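Local coordinates for protein carbohydrate binding family 6 (Clostridium thermocellum, PDB 5A8C) that acts as an alpha-L-arabinofuranosidase of glycoside hydrolase family 43, probably releasing terminal arabinofuranosyl groups from arabinose-bearing carbohydrates, at residues I237-S242 with G253-Q258; G178-N183 with R208-A213; S95-V100 with F136-P141; A103-Y108 with P163-D168; H55-T60 with N67-T72. All coordinates share one frame; numbering follows the deposited sequence. Where two conformers were deposited one is given.

Contact 1 of 5, residues I237-S242 with G253-Q258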
# COMPACT_ATOMS: atom_id res chain seq x y z
N ILE A 237 4.06 11.15 4.02
CA ILE A 237 3.21 10.16 4.67
C ILE A 237 2.80 10.76 6.02
O ILE A 237 3.67 11.04 6.86
CB ILE A 237 3.91 8.81 4.85
CG1 ILE A 237 4.49 8.28 3.56
CG2 ILE A 237 2.93 7.83 5.50
CD1 ILE A 237 3.52 8.17 2.38
N GLU A 238 1.51 10.99 6.16
CA GLU A 238 0.94 11.64 7.34
C GLU A 238 -0.09 10.73 7.95
O GLU A 238 -0.39 9.66 7.42
CB GLU A 238 0.41 13.01 6.98
CG GLU A 238 1.44 13.80 6.16
CD GLU A 238 1.19 15.28 5.98
OE1 GLU A 238 0.64 15.93 6.91
OE2 GLU A 238 1.57 15.83 4.95
N TYR A 239 -0.61 11.09 9.15
CA TYR A 239 -1.50 10.17 9.81
C TYR A 239 -2.40 10.85 10.83
O TYR A 239 -2.16 11.97 11.30
CB TYR A 239 -0.74 9.00 10.48
CG TYR A 239 -0.07 9.33 11.80
CD1 TYR A 239 0.98 10.26 11.86
CD2 TYR A 239 -0.47 8.76 12.98
CE1 TYR A 239 1.58 10.58 13.05
CE2 TYR A 239 0.12 9.07 14.20
CZ TYR A 239 1.18 9.96 14.21
OH TYR A 239 1.72 10.29 15.43
N MET A 240 -3.44 10.08 11.16
CA MET A 240 -4.43 10.40 12.17
C MET A 240 -4.59 9.22 13.11
O MET A 240 -4.32 8.08 12.72
CB MET A 240 -5.78 10.70 11.55
CG MET A 240 -5.80 11.67 10.40
SD MET A 240 -7.45 12.12 9.85
CE MET A 240 -8.11 10.64 9.28
N MET A 241 -5.10 9.46 14.31
CA MET A 241 -5.39 8.42 15.28
C MET A 241 -6.82 8.51 15.76
O MET A 241 -7.39 9.62 15.85
CB MET A 241 -4.47 8.52 16.50
CG MET A 241 -3.03 8.16 16.19
SD MET A 241 -1.87 8.53 17.51
CE MET A 241 -2.36 7.32 18.71
N SER A 242 -7.38 7.36 16.15
CA SER A 242 -8.74 7.30 16.70
C SER A 242 -8.86 6.14 17.66
O SER A 242 -8.11 5.16 17.57
CB SER A 242 -9.75 7.11 15.59
OG SER A 242 -11.07 7.11 16.15
N GLY A 253 0.33 14.23 12.57
CA GLY A 253 1.61 14.66 11.99
C GLY A 253 2.11 13.80 10.89
O GLY A 253 1.38 13.08 10.20
N VAL A 254 3.43 13.85 10.71
CA VAL A 254 4.17 13.21 9.63
C VAL A 254 4.89 11.97 10.13
O VAL A 254 5.64 12.01 11.09
CB VAL A 254 5.20 14.21 9.03
CG1 VAL A 254 6.10 13.52 8.03
CG2 VAL A 254 4.47 15.39 8.38
N ILE A 255 4.67 10.86 9.44
CA ILE A 255 5.44 9.63 9.62
C ILE A 255 6.70 9.61 8.79
O ILE A 255 7.77 9.24 9.26
CB ILE A 255 4.59 8.40 9.30
CG1 ILE A 255 3.40 8.32 10.26
CG2 ILE A 255 5.46 7.14 9.36
CD1 ILE A 255 2.45 7.17 9.99
N LEU A 256 6.60 9.98 7.52
CA LEU A 256 7.72 9.86 6.57
C LEU A 256 7.74 11.08 5.68
O LEU A 256 6.73 11.36 5.02
CB LEU A 256 7.60 8.60 5.74
CG LEU A 256 8.83 8.27 4.89
CD1 LEU A 256 9.99 7.72 5.72
CD2 LEU A 256 8.43 7.27 3.80
N PRO A 257 8.80 11.87 5.69
CA PRO A 257 8.92 12.97 4.74
C PRO A 257 9.24 12.44 3.34
O PRO A 257 9.17 11.24 3.11
CB PRO A 257 10.08 13.79 5.34
CG PRO A 257 10.97 12.74 5.85
CD PRO A 257 10.09 11.65 6.40
N GLN A 258 9.57 13.34 2.41
CA GLN A 258 10.14 12.82 1.14
C GLN A 258 11.42 12.07 1.46
O GLN A 258 12.31 12.62 2.11
CB GLN A 258 10.47 13.96 0.20
CG GLN A 258 9.27 14.49 -0.54
CD GLN A 258 8.86 13.62 -1.70
OE1 GLN A 258 9.72 13.21 -2.50
NE2 GLN A 258 7.59 13.36 -1.86
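I237 meets I255 and L256 at a classic beta bulge, in which two residues of one strand face a single residue of its antiparallel neighbour. Backbone bonds set the register. I237 O accepts twice, from I255 N at 2.8 Å and from L256 N at 3.2 Å, both donors arriving from the same face of its carbonyl plane; I237 N in turn donates to L256 O at 2.9 Å. Beyond the bulge, Y239 N bonds to G253 O at 3.0 Å.

Apolar packing follows the two faces of the sheet. I237 and L256 lie side by side, pointing the same way, with their CB atoms 3.8 Å apart. Y239 crosses I255 at about a right angle: its CG sits between the backbone N and the carbonyl carbon (chi1 78°), and the ring beyond brings CD1 to 3.5 Å from I255 CG1. On the other face V254 CG2 touches the stem of E238, whose carboxylate turns to R208, Y251 and S228.

The contact is thus mainly backbone and hydrocarbon. One carbonyl taking two N-H groups accommodates the extra residue, and the edge strand can turn its corner with both amides paired.

Contact 2 of 5, residues G178-N183 with R208-A213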
# COMPACT_ATOMS: atom_id res chain seq x y z
N GLY A 178 -9.55 5.23 -2.01
CA GLY A 178 -9.85 6.56 -2.50
C GLY A 178 -8.61 7.34 -2.88
O GLY A 178 -7.48 6.85 -2.84
N GLY A 179 -8.81 8.61 -3.22
CA GLY A 179 -7.74 9.43 -3.66
C GLY A 179 -8.22 10.80 -4.10
O GLY A 179 -9.38 10.98 -4.44
N ASN A 180 -7.32 11.76 -4.06
CA ASN A 180 -7.47 13.09 -4.64
C ASN A 180 -8.50 13.94 -3.90
O ASN A 180 -9.41 14.50 -4.50
CB ASN A 180 -7.80 13.04 -6.12
CG ASN A 180 -7.66 14.36 -6.78
OD1 ASN A 180 -6.83 15.18 -6.40
ND2 ASN A 180 -8.46 14.60 -7.79
N GLY A 181 -8.35 14.08 -2.59
CA GLY A 181 -9.12 15.08 -1.83
C GLY A 181 -9.34 14.68 -0.42
O GLY A 181 -9.55 13.53 -0.09
N GLN A 182 -9.41 15.72 0.44
CA GLN A 182 -9.65 15.55 1.85
C GLN A 182 -10.79 14.62 2.17
O GLN A 182 -10.72 13.83 3.12
CB GLN A 182 -9.89 16.91 2.50
CG GLN A 182 -10.28 16.85 3.95
CD GLN A 182 -10.73 18.19 4.44
OE1 GLN A 182 -9.94 19.09 4.61
NE2 GLN A 182 -12.03 18.33 4.70
N ASN A 183 -11.91 14.74 1.45
CA ASN A 183 -13.13 13.99 1.73
C ASN A 183 -13.35 12.85 0.73
O ASN A 183 -14.46 12.33 0.64
CB ASN A 183 -14.34 14.96 1.71
CG ASN A 183 -14.14 16.09 2.65
OD1 ASN A 183 -13.70 15.91 3.79
ND2 ASN A 183 -14.29 17.28 2.15
N ARG A 208 -5.57 17.09 3.51
CA ARG A 208 -4.73 17.02 2.34
C ARG A 208 -4.59 15.59 1.78
O ARG A 208 -3.60 15.27 1.13
CB ARG A 208 -3.37 17.70 2.62
CG ARG A 208 -3.54 19.19 2.89
CD ARG A 208 -2.35 19.85 3.59
NE ARG A 208 -2.17 19.36 4.95
CZ ARG A 208 -1.27 18.45 5.30
NH1 ARG A 208 -0.44 17.90 4.41
NH2 ARG A 208 -1.26 18.07 6.56
N PHE A 209 -5.57 14.74 2.03
CA PHE A 209 -5.47 13.36 1.56
C PHE A 209 -5.30 13.30 0.05
O PHE A 209 -6.07 13.93 -0.71
CB PHE A 209 -6.77 12.59 1.94
CG PHE A 209 -6.79 11.19 1.44
CD1 PHE A 209 -6.00 10.20 2.04
CD2 PHE A 209 -7.56 10.83 0.35
CE1 PHE A 209 -6.01 8.90 1.56
CE2 PHE A 209 -7.58 9.54 -0.11
CZ PHE A 209 -6.78 8.57 0.47
N PHE A 210 -4.35 12.46 -0.39
CA PHE A 210 -4.06 12.32 -1.81
C PHE A 210 -4.18 10.89 -2.28
O PHE A 210 -4.84 10.63 -3.29
CB PHE A 210 -2.67 12.92 -2.11
CG PHE A 210 -2.35 13.13 -3.54
CD1 PHE A 210 -3.03 14.09 -4.31
CD2 PHE A 210 -1.31 12.43 -4.14
CE1 PHE A 210 -2.67 14.34 -5.63
CE2 PHE A 210 -0.96 12.64 -5.48
CZ PHE A 210 -1.62 13.61 -6.19
N GLU A 211 -3.48 9.96 -1.62
CA GLU A 211 -3.60 8.55 -2.04
C GLU A 211 -3.02 7.68 -0.90
O GLU A 211 -2.72 8.21 0.18
CB GLU A 211 -2.95 8.32 -3.43
CG GLU A 211 -1.51 8.64 -3.39
CD GLU A 211 -0.82 8.89 -4.80
OE1 GLU A 211 -1.33 8.53 -5.91
OE2 GLU A 211 0.37 9.28 -4.68
N ALA A 212 -2.93 6.38 -1.14
CA ALA A 212 -2.18 5.50 -0.22
C ALA A 212 -2.83 5.27 1.14
O ALA A 212 -2.12 5.01 2.11
CB ALA A 212 -0.71 5.89 -0.09
N ALA A 213 -4.16 5.29 1.22
CA ALA A 213 -4.83 5.02 2.50
C ALA A 213 -4.31 3.71 3.13
O ALA A 213 -4.21 2.67 2.47
CB ALA A 213 -6.33 4.92 2.30
O HOH W 1 -6.27 5.19 -0.83
O HOH W 2 -7.42 19.26 3.47
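F209 and the glycine-rich turn G178-G181 meet where two blades of the propeller adjoin, beside the pocket in which E211 OE1 hydrogen-bonds the amino group of a bound Tris molecule, probably from the crystallisation liquor. The turn follows strand 173-178 of one blade; F209 and F210 lead into the innermost strand of the next.

The F209 ring slides edgewise into the turn. CG is anti to the backbone N (chi1 177°), and the ring beyond it lies with CE2 3.5 Å from G179 N and CD2 3.4 Å from G181 O. E211 N lies over the centre of one ring face, 4.1 Å above the plane. Main-chain bonds secure the turn: N180 N donates to F210 O at 2.8 Å, and G181 N to F209 O at 3.0 Å. G179 CA comes within 3.2 Å of F210 O, close packing at a residue with no side chain.

Two waters bridge the ends. One donates to G178 O and accepts from A213 N; the other links Q182 OE1 to R208 N. The R208 guanidinium forms a salt bridge with E238, while the F210 ring meets W159 and F230 edge-to-face.

F210 and E211 both face A227, forming a classic beta bulge. The whole is a blade-to-blade junction of a five-bladed beta-propeller, with the bulge at the rim of its ligand pocket.

Contact 3 of 5, residues S95-V100 with F136-P141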
# COMPACT_ATOMS: atom_id res chain seq x y z
N SER A 95 -6.91 -12.22 -13.86
CA SER A 95 -8.24 -11.74 -13.66
C SER A 95 -8.97 -11.78 -14.97
O SER A 95 -8.37 -11.74 -16.05
CB SER A 95 -8.28 -10.33 -13.12
OG SER A 95 -8.10 -9.38 -14.12
N ARG A 96 -10.30 -11.77 -14.89
CA ARG A 96 -11.16 -11.77 -16.06
C ARG A 96 -11.56 -10.39 -16.51
O ARG A 96 -12.12 -10.27 -17.59
CB ARG A 96 -12.38 -12.62 -15.80
CG ARG A 96 -12.05 -14.09 -15.71
CD ARG A 96 -13.29 -14.92 -15.50
NE ARG A 96 -13.69 -14.92 -14.09
CZ ARG A 96 -14.95 -15.03 -13.67
NH1 ARG A 96 -15.94 -15.03 -14.52
NH2 ARG A 96 -15.19 -15.22 -12.39
N TRP A 97 -11.24 -9.36 -15.73
CA TRP A 97 -11.79 -8.04 -16.00
C TRP A 97 -10.77 -6.90 -15.94
O TRP A 97 -11.04 -5.84 -16.45
CB TRP A 97 -12.96 -7.75 -15.01
CG TRP A 97 -12.45 -7.71 -13.58
CD1 TRP A 97 -12.26 -8.75 -12.73
CD2 TRP A 97 -11.97 -6.56 -12.88
NE1 TRP A 97 -11.66 -8.33 -11.56
CE2 TRP A 97 -11.47 -6.99 -11.63
CE3 TRP A 97 -11.90 -5.18 -13.19
CZ2 TRP A 97 -10.93 -6.10 -10.72
CZ3 TRP A 97 -11.35 -4.32 -12.26
CH2 TRP A 97 -10.86 -4.78 -11.04
N ALA A 98 -9.63 -7.11 -15.28
CA ALA A 98 -8.68 -6.02 -15.03
C ALA A 98 -7.49 -6.11 -15.97
O ALA A 98 -7.15 -7.16 -16.48
CB ALA A 98 -8.21 -6.07 -13.57
N SER A 99 -6.87 -4.95 -16.16
CA SER A 99 -5.74 -4.76 -17.05
C SER A 99 -4.45 -4.41 -16.32
O SER A 99 -3.35 -4.65 -16.86
CB SER A 99 -6.07 -3.65 -18.08
OG SER A 99 -7.21 -4.03 -18.84
N VAL A 100 -4.54 -3.78 -15.16
CA VAL A 100 -3.37 -3.28 -14.43
C VAL A 100 -3.55 -3.65 -12.95
O VAL A 100 -4.68 -3.90 -12.51
CB VAL A 100 -3.13 -1.78 -14.66
CG1 VAL A 100 -3.07 -1.44 -16.12
CG2 VAL A 100 -4.18 -0.95 -13.96
N PHE A 136 -1.50 -15.91 -7.68
CA PHE A 136 -2.73 -15.29 -7.25
C PHE A 136 -3.70 -15.21 -8.37
O PHE A 136 -3.35 -14.86 -9.50
CB PHE A 136 -2.46 -13.90 -6.70
CG PHE A 136 -1.76 -13.86 -5.34
CD1 PHE A 136 -0.40 -14.01 -5.19
CD2 PHE A 136 -2.52 -13.68 -4.20
CE1 PHE A 136 0.19 -13.97 -3.97
CE2 PHE A 136 -1.93 -13.63 -2.95
CZ PHE A 136 -0.57 -13.79 -2.83
N LYS A 137 -5.00 -15.47 -8.08
CA LYS A 137 -6.05 -15.43 -9.09
C LYS A 137 -7.23 -14.67 -8.53
O LYS A 137 -7.67 -14.92 -7.39
CB LYS A 137 -6.49 -16.83 -9.49
CG LYS A 137 -5.43 -17.67 -10.20
CD LYS A 137 -5.12 -17.15 -11.58
CE LYS A 137 -4.14 -18.04 -12.33
NZ LYS A 137 -3.96 -17.55 -13.72
N ASP A 138 -7.78 -13.75 -9.31
CA ASP A 138 -9.00 -13.02 -8.92
C ASP A 138 -10.20 -13.87 -9.28
O ASP A 138 -10.38 -14.22 -10.44
CB ASP A 138 -9.01 -11.64 -9.60
CG ASP A 138 -10.24 -10.81 -9.30
OD1 ASP A 138 -11.28 -11.36 -8.94
OD2 ASP A 138 -10.09 -9.54 -9.36
N PRO A 139 -10.99 -14.29 -8.28
CA PRO A 139 -12.12 -15.22 -8.54
C PRO A 139 -13.36 -14.55 -9.09
O PRO A 139 -14.30 -15.27 -9.42
CB PRO A 139 -12.40 -15.77 -7.15
CG PRO A 139 -12.10 -14.59 -6.23
CD PRO A 139 -10.89 -13.91 -6.86
N LEU A 140 -13.37 -13.23 -9.19
CA LEU A 140 -14.62 -12.51 -9.42
C LEU A 140 -14.77 -12.11 -10.89
O LEU A 140 -13.78 -11.89 -11.61
CB LEU A 140 -14.65 -11.22 -8.58
CG LEU A 140 -14.56 -11.43 -7.08
CD1 LEU A 140 -14.67 -10.09 -6.36
CD2 LEU A 140 -15.52 -12.44 -6.51
N PRO A 141 -16.00 -11.95 -11.35
CA PRO A 141 -16.23 -11.51 -12.73
C PRO A 141 -15.99 -10.03 -12.95
O PRO A 141 -15.92 -9.59 -14.11
CB PRO A 141 -17.69 -11.88 -12.97
CG PRO A 141 -18.32 -11.82 -11.62
CD PRO A 141 -17.27 -12.33 -10.68
O HOH W 3 -11.22 -12.23 -12.26
O HOH W 4 -12.12 -15.83 -11.90
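R96 and W97 grip D138, P139 and P141 in a loop-to-loop contact near the surface, joining the chain just after helix 91-94 to the loop that follows strand 124-129. The indole and the carboxylate cross at about a right angle, their planes 82° apart. W97 NE1 donates to D138 OD2 at 3.0 Å, close to its own ring plane but from well above the carboxylate plane. Y117 OH is a second partner of that oxygen, while D138 OD1 accepts from L140 N at 2.8 Å, so both carboxylate oxygens are engaged.

R96 lays one face of its guanidinium over P141, whose CA sits 3.7 Å above the plane toward the rim. At the edge, NH2 makes a weak bond to P139 O at 3.1 Å. Water fills in the polar links: one molecule accepts from R96 N and donates to D138 O and L140 O, and another joins R96 NE to D138 O. Nearer the interior, S95 CB packs on D138 CB at 3.8 Å.

Each loop also braces itself. A98 N donates to S95 OG at 3.0 Å, an ST motif, and the same hydroxyl is hydrogen-bonded to A91 O. The bond from L140 N to D138 OD1 makes an Asx turn, so two side-chain-stabilised turns face each other here.

Contact 4 of 5, residues A103-Y108 with P163-D168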
# COMPACT_ATOMS: atom_id res chain seq x y z
N ALA A 103 -0.61 -0.77 -6.65
CA ALA A 103 -0.61 -0.49 -5.21
C ALA A 103 -1.29 -1.58 -4.40
O ALA A 103 -2.41 -1.41 -3.89
CB ALA A 103 -1.16 0.89 -4.90
N PRO A 104 -0.64 -2.74 -4.28
CA PRO A 104 -1.28 -3.87 -3.62
C PRO A 104 -1.53 -3.65 -2.14
O PRO A 104 -0.81 -2.93 -1.44
CB PRO A 104 -0.25 -5.01 -3.85
CG PRO A 104 1.06 -4.30 -3.94
CD PRO A 104 0.74 -3.02 -4.67
N SER A 105 -2.52 -4.39 -1.61
CA SER A 105 -2.73 -4.54 -0.17
C SER A 105 -2.80 -6.03 0.10
O SER A 105 -3.53 -6.74 -0.58
CB SER A 105 -4.01 -3.87 0.25
OG SER A 105 -4.29 -4.02 1.62
N ILE A 106 -2.01 -6.53 1.07
CA ILE A 106 -1.94 -7.96 1.36
C ILE A 106 -2.52 -8.23 2.76
O ILE A 106 -2.18 -7.52 3.73
CB ILE A 106 -0.47 -8.46 1.25
CG1 ILE A 106 -0.37 -9.97 1.46
CG2 ILE A 106 0.48 -7.69 2.16
CD1 ILE A 106 -0.98 -10.81 0.38
N VAL A 107 -3.27 -9.31 2.86
CA VAL A 107 -3.81 -9.79 4.14
C VAL A 107 -3.68 -11.31 4.14
O VAL A 107 -4.00 -11.98 3.17
CB VAL A 107 -5.30 -9.38 4.32
CG1 VAL A 107 -5.82 -9.90 5.63
CG2 VAL A 107 -5.44 -7.89 4.25
N TYR A 108 -3.26 -11.85 5.31
CA TYR A 108 -3.27 -13.29 5.58
C TYR A 108 -4.46 -13.59 6.50
O TYR A 108 -4.52 -13.06 7.60
CB TYR A 108 -1.95 -13.70 6.21
CG TYR A 108 -1.84 -15.14 6.65
CD1 TYR A 108 -2.05 -16.19 5.77
CD2 TYR A 108 -1.52 -15.47 7.98
CE1 TYR A 108 -1.92 -17.52 6.16
CE2 TYR A 108 -1.41 -16.79 8.36
CZ TYR A 108 -1.61 -17.81 7.46
OH TYR A 108 -1.50 -19.11 7.91
N PRO A 163 -6.23 0.47 -2.38
CA PRO A 163 -6.84 -0.17 -1.23
C PRO A 163 -5.89 -0.35 -0.09
O PRO A 163 -4.70 -0.66 -0.26
CB PRO A 163 -7.27 -1.53 -1.75
CG PRO A 163 -6.30 -1.81 -2.88
CD PRO A 163 -6.11 -0.47 -3.52
N GLY A 164 -6.41 -0.28 1.13
CA GLY A 164 -5.73 -0.65 2.36
C GLY A 164 -6.66 -1.47 3.22
O GLY A 164 -7.67 -0.93 3.67
N VAL A 165 -6.44 -2.76 3.34
CA VAL A 165 -7.34 -3.66 4.04
C VAL A 165 -6.77 -4.00 5.42
O VAL A 165 -5.56 -4.13 5.59
CB VAL A 165 -7.65 -4.90 3.17
CG1 VAL A 165 -8.56 -5.88 3.87
CG2 VAL A 165 -8.24 -4.48 1.85
N PHE A 166 -7.68 -4.13 6.38
CA PHE A 166 -7.37 -4.32 7.76
C PHE A 166 -8.45 -5.24 8.39
O PHE A 166 -9.62 -5.02 8.12
CB PHE A 166 -7.36 -2.91 8.43
CG PHE A 166 -7.45 -2.96 9.90
CD1 PHE A 166 -6.35 -3.28 10.69
CD2 PHE A 166 -8.63 -2.64 10.55
CE1 PHE A 166 -6.44 -3.35 12.10
CE2 PHE A 166 -8.71 -2.65 11.93
CZ PHE A 166 -7.64 -3.01 12.70
N VAL A 167 -8.03 -6.13 9.29
CA VAL A 167 -8.94 -7.02 10.00
C VAL A 167 -8.89 -6.66 11.49
O VAL A 167 -7.82 -6.76 12.08
CB VAL A 167 -8.62 -8.51 9.75
CG1 VAL A 167 -9.62 -9.40 10.47
CG2 VAL A 167 -8.56 -8.83 8.28
N ASP A 168 -10.02 -6.25 12.04
CA ASP A 168 -10.06 -5.79 13.44
C ASP A 168 -10.20 -6.98 14.41
O ASP A 168 -10.42 -8.14 14.03
CB ASP A 168 -11.19 -4.81 13.59
CG ASP A 168 -10.99 -3.78 14.70
OD1 ASP A 168 -10.00 -3.85 15.44
OD2 ASP A 168 -11.90 -2.91 14.79
O HOH W 5 -2.74 0.40 -1.90
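S105 and V107 point from strand 104-108 toward V165 and V167 of strand 164-167, and these side chains, with no direct backbone bond between the segments, carry the contact. The strand segments run nearly parallel, 17° apart, with their axes approaching to 6.4 Å.

S105 reaches across with its hydroxyl. OG is anti to the backbone N (chi1 178°), where it accepts from V165 N at 3.0 Å in a fairly straight bond, 162° at the hydrogen. The same side chain sets CB against P163 O at 3.3 Å. A serine therefore does what a main-chain carbonyl would do in a continuous sheet, capturing an amide of the facing strand.

Further along, the valines meet by their methyls. V107 and V165 cross at about a right angle, CG2 of V107 meeting CG1 of V165 at 3.7 Å. The other branch, V107 CG1, approaches V167 CG2 at 4.0 Å on an oblique course. M194 touches both V107 and V165, and Y116 adds to the packing around S105, P163 and V165.

At the inner end a water donates to A103 O at 2.7 Å and to P163 O at 2.8 Å, bridging two carbonyls that cannot bond to each other. The side chain of A103 lies about 5 Å from the bound calcium ion and close to the bound Tris molecule.

Two strands that head separate antiparallel sheets, set side by side near the centre of the chain and packed through side chains, are the inner strands of adjacent blades in this five-bladed beta-propeller.

Contact 5 of 5, residues H55-T60 with N67-T72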
# COMPACT_ATOMS: atom_id res chain seq x y z
N HIS A 55 4.82 -3.47 -9.72
CA HIS A 55 5.99 -3.64 -10.58
C HIS A 55 6.01 -2.52 -11.62
O HIS A 55 5.16 -2.48 -12.51
CB HIS A 55 5.94 -4.96 -11.26
CG HIS A 55 7.01 -5.16 -12.31
ND1 HIS A 55 8.30 -4.70 -12.36
CD2 HIS A 55 6.82 -5.85 -13.45
CE1 HIS A 55 8.85 -5.11 -13.51
NE2 HIS A 55 7.97 -5.82 -14.18
N ASP A 56 6.90 -1.54 -11.43
CA ASP A 56 7.12 -0.50 -12.41
C ASP A 56 7.86 -1.12 -13.59
O ASP A 56 9.04 -1.45 -13.47
CB ASP A 56 7.98 0.66 -11.83
CG ASP A 56 7.22 1.72 -11.07
OD1 ASP A 56 5.99 1.89 -11.24
OD2 ASP A 56 7.93 2.46 -10.32
N SER A 57 7.20 -1.28 -14.72
CA SER A 57 7.85 -1.86 -15.89
C SER A 57 9.02 -0.99 -16.35
O SER A 57 9.01 0.23 -16.20
CB SER A 57 6.89 -1.97 -17.05
OG SER A 57 5.77 -2.78 -16.69
N ASP A 58 10.06 -1.61 -16.89
CA ASP A 58 11.13 -0.83 -17.46
C ASP A 58 10.56 0.21 -18.42
O ASP A 58 9.67 -0.07 -19.22
CB ASP A 58 12.09 -1.76 -18.19
CG ASP A 58 12.81 -2.71 -17.25
OD1 ASP A 58 12.88 -2.49 -16.03
OD2 ASP A 58 13.33 -3.74 -17.78
N ALA A 59 11.10 1.41 -18.36
CA ALA A 59 10.58 2.54 -19.13
C ALA A 59 10.53 2.28 -20.61
O ALA A 59 11.46 1.66 -21.14
CB ALA A 59 11.37 3.81 -18.84
N THR A 60 9.49 2.77 -21.26
CA THR A 60 9.34 2.63 -22.69
C THR A 60 9.35 3.99 -23.35
O THR A 60 8.89 4.96 -22.75
CB THR A 60 8.00 1.92 -23.01
OG1 THR A 60 6.92 2.61 -22.40
CG2 THR A 60 7.97 0.53 -22.50
N ASN A 67 3.06 2.12 -15.87
CA ASN A 67 2.97 0.85 -16.58
C ASN A 67 3.22 -0.26 -15.56
O ASN A 67 4.35 -0.72 -15.41
CB ASN A 67 3.95 0.79 -17.74
CG ASN A 67 3.81 -0.46 -18.52
OD1 ASN A 67 2.88 -1.27 -18.33
ND2 ASN A 67 4.78 -0.68 -19.41
N ILE A 68 2.16 -0.57 -14.81
CA ILE A 68 2.20 -1.50 -13.66
C ILE A 68 1.20 -2.64 -13.98
O ILE A 68 0.03 -2.57 -13.57
CB ILE A 68 1.83 -0.80 -12.35
CG1 ILE A 68 2.76 0.40 -12.06
CG2 ILE A 68 1.90 -1.79 -11.21
CD1 ILE A 68 2.17 1.36 -11.04
N PRO A 69 1.64 -3.68 -14.70
CA PRO A 69 0.74 -4.74 -15.13
C PRO A 69 0.61 -5.86 -14.12
O PRO A 69 -0.21 -6.75 -14.28
CB PRO A 69 1.36 -5.20 -16.44
CG PRO A 69 2.83 -5.00 -16.24
CD PRO A 69 2.90 -3.71 -15.46
N ASP A 70 1.54 -5.88 -13.17
CA ASP A 70 1.74 -7.01 -12.28
C ASP A 70 2.32 -6.54 -10.93
O ASP A 70 2.64 -5.37 -10.77
CB ASP A 70 2.53 -8.13 -13.01
CG ASP A 70 3.79 -7.70 -13.70
OD1 ASP A 70 4.28 -6.60 -13.43
OD2 ASP A 70 4.33 -8.54 -14.47
N ILE A 71 2.38 -7.50 -10.00
CA ILE A 71 2.81 -7.28 -8.62
C ILE A 71 4.05 -8.14 -8.35
O ILE A 71 3.98 -9.36 -8.50
CB ILE A 71 1.69 -7.66 -7.66
CG1 ILE A 71 0.47 -6.84 -7.86
CG2 ILE A 71 2.18 -7.64 -6.21
CD1 ILE A 71 0.69 -5.42 -7.65
N THR A 72 5.09 -7.51 -7.83
CA THR A 72 6.34 -8.17 -7.44
C THR A 72 6.27 -8.57 -5.99
O THR A 72 5.71 -7.83 -5.18
CB THR A 72 7.52 -7.15 -7.62
OG1 THR A 72 7.56 -6.70 -8.96
CG2 THR A 72 8.83 -7.73 -7.17
O HOH W 6 6.33 -7.76 -16.11
O HOH W 7 5.02 2.36 -13.85
O HOH W 8 7.08 0.98 -19.19
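S57 meets N67 through a single acceptor: N67 O takes the backbone amide of S57 at 3.0 Å and its hydroxyl at 2.8 Å. S57 N arrives nearly straight down the C=O bond, whereas OG donates from above the carbonyl plane, 47° out of it. Two donors from a single residue thus grip this carbonyl.

A second main-chain bond runs from H55 N to D70 O at 3.1 Å. H55 O receives a CA-H...O contact from I68 CA at 3.3 Å. On the H55 ring, ND1 is paired with F36 O; NE2 gives a weak bond to a water that donates to D70 OD2 at 2.7 Å. T72 OG1 lies 3.3 Å from H55 CB and finds its polar partner in E87.

Water completes the remaining links. One molecule accepts from N67 N and donates to D56 OD1, an oxygen that also forms a salt bridge with R299. Another accepts from N67 ND2 at 2.8 Å and donates to D58 O.

The segments pair loop residues with the end of strand 48-56 and the start of strand 70-76, the antiparallel middle pair of a four-stranded sheet flanked by 36-45 and 83-90; P69 bonds through its backbone to A91 at the start of helix 91-94.

The five contacts show how chemistry follows position in a propeller. Contact 4 is buried nearest the centre and contact 1 is buried farther out; contacts 2 and 5 are partly buried, and contact 3 includes several exposed residues. Contacts 1 and 5 each join neighbouring strands of one sheet, contact 1 largely through backbone bonds, contact 5 adding a serine hydroxyl and water to its own, whereas contacts 2 and 4 link different sheets, the former through a turn, the latter through side chains. Contact 3, loop against loop, combines side-chain bonds with bridging water. Contacts 1 and 2 meet through the R208-E238 salt bridge. Contact 5 touches contact 3 through I68 and V100, and contact 4 through I71 and P104, both by packing.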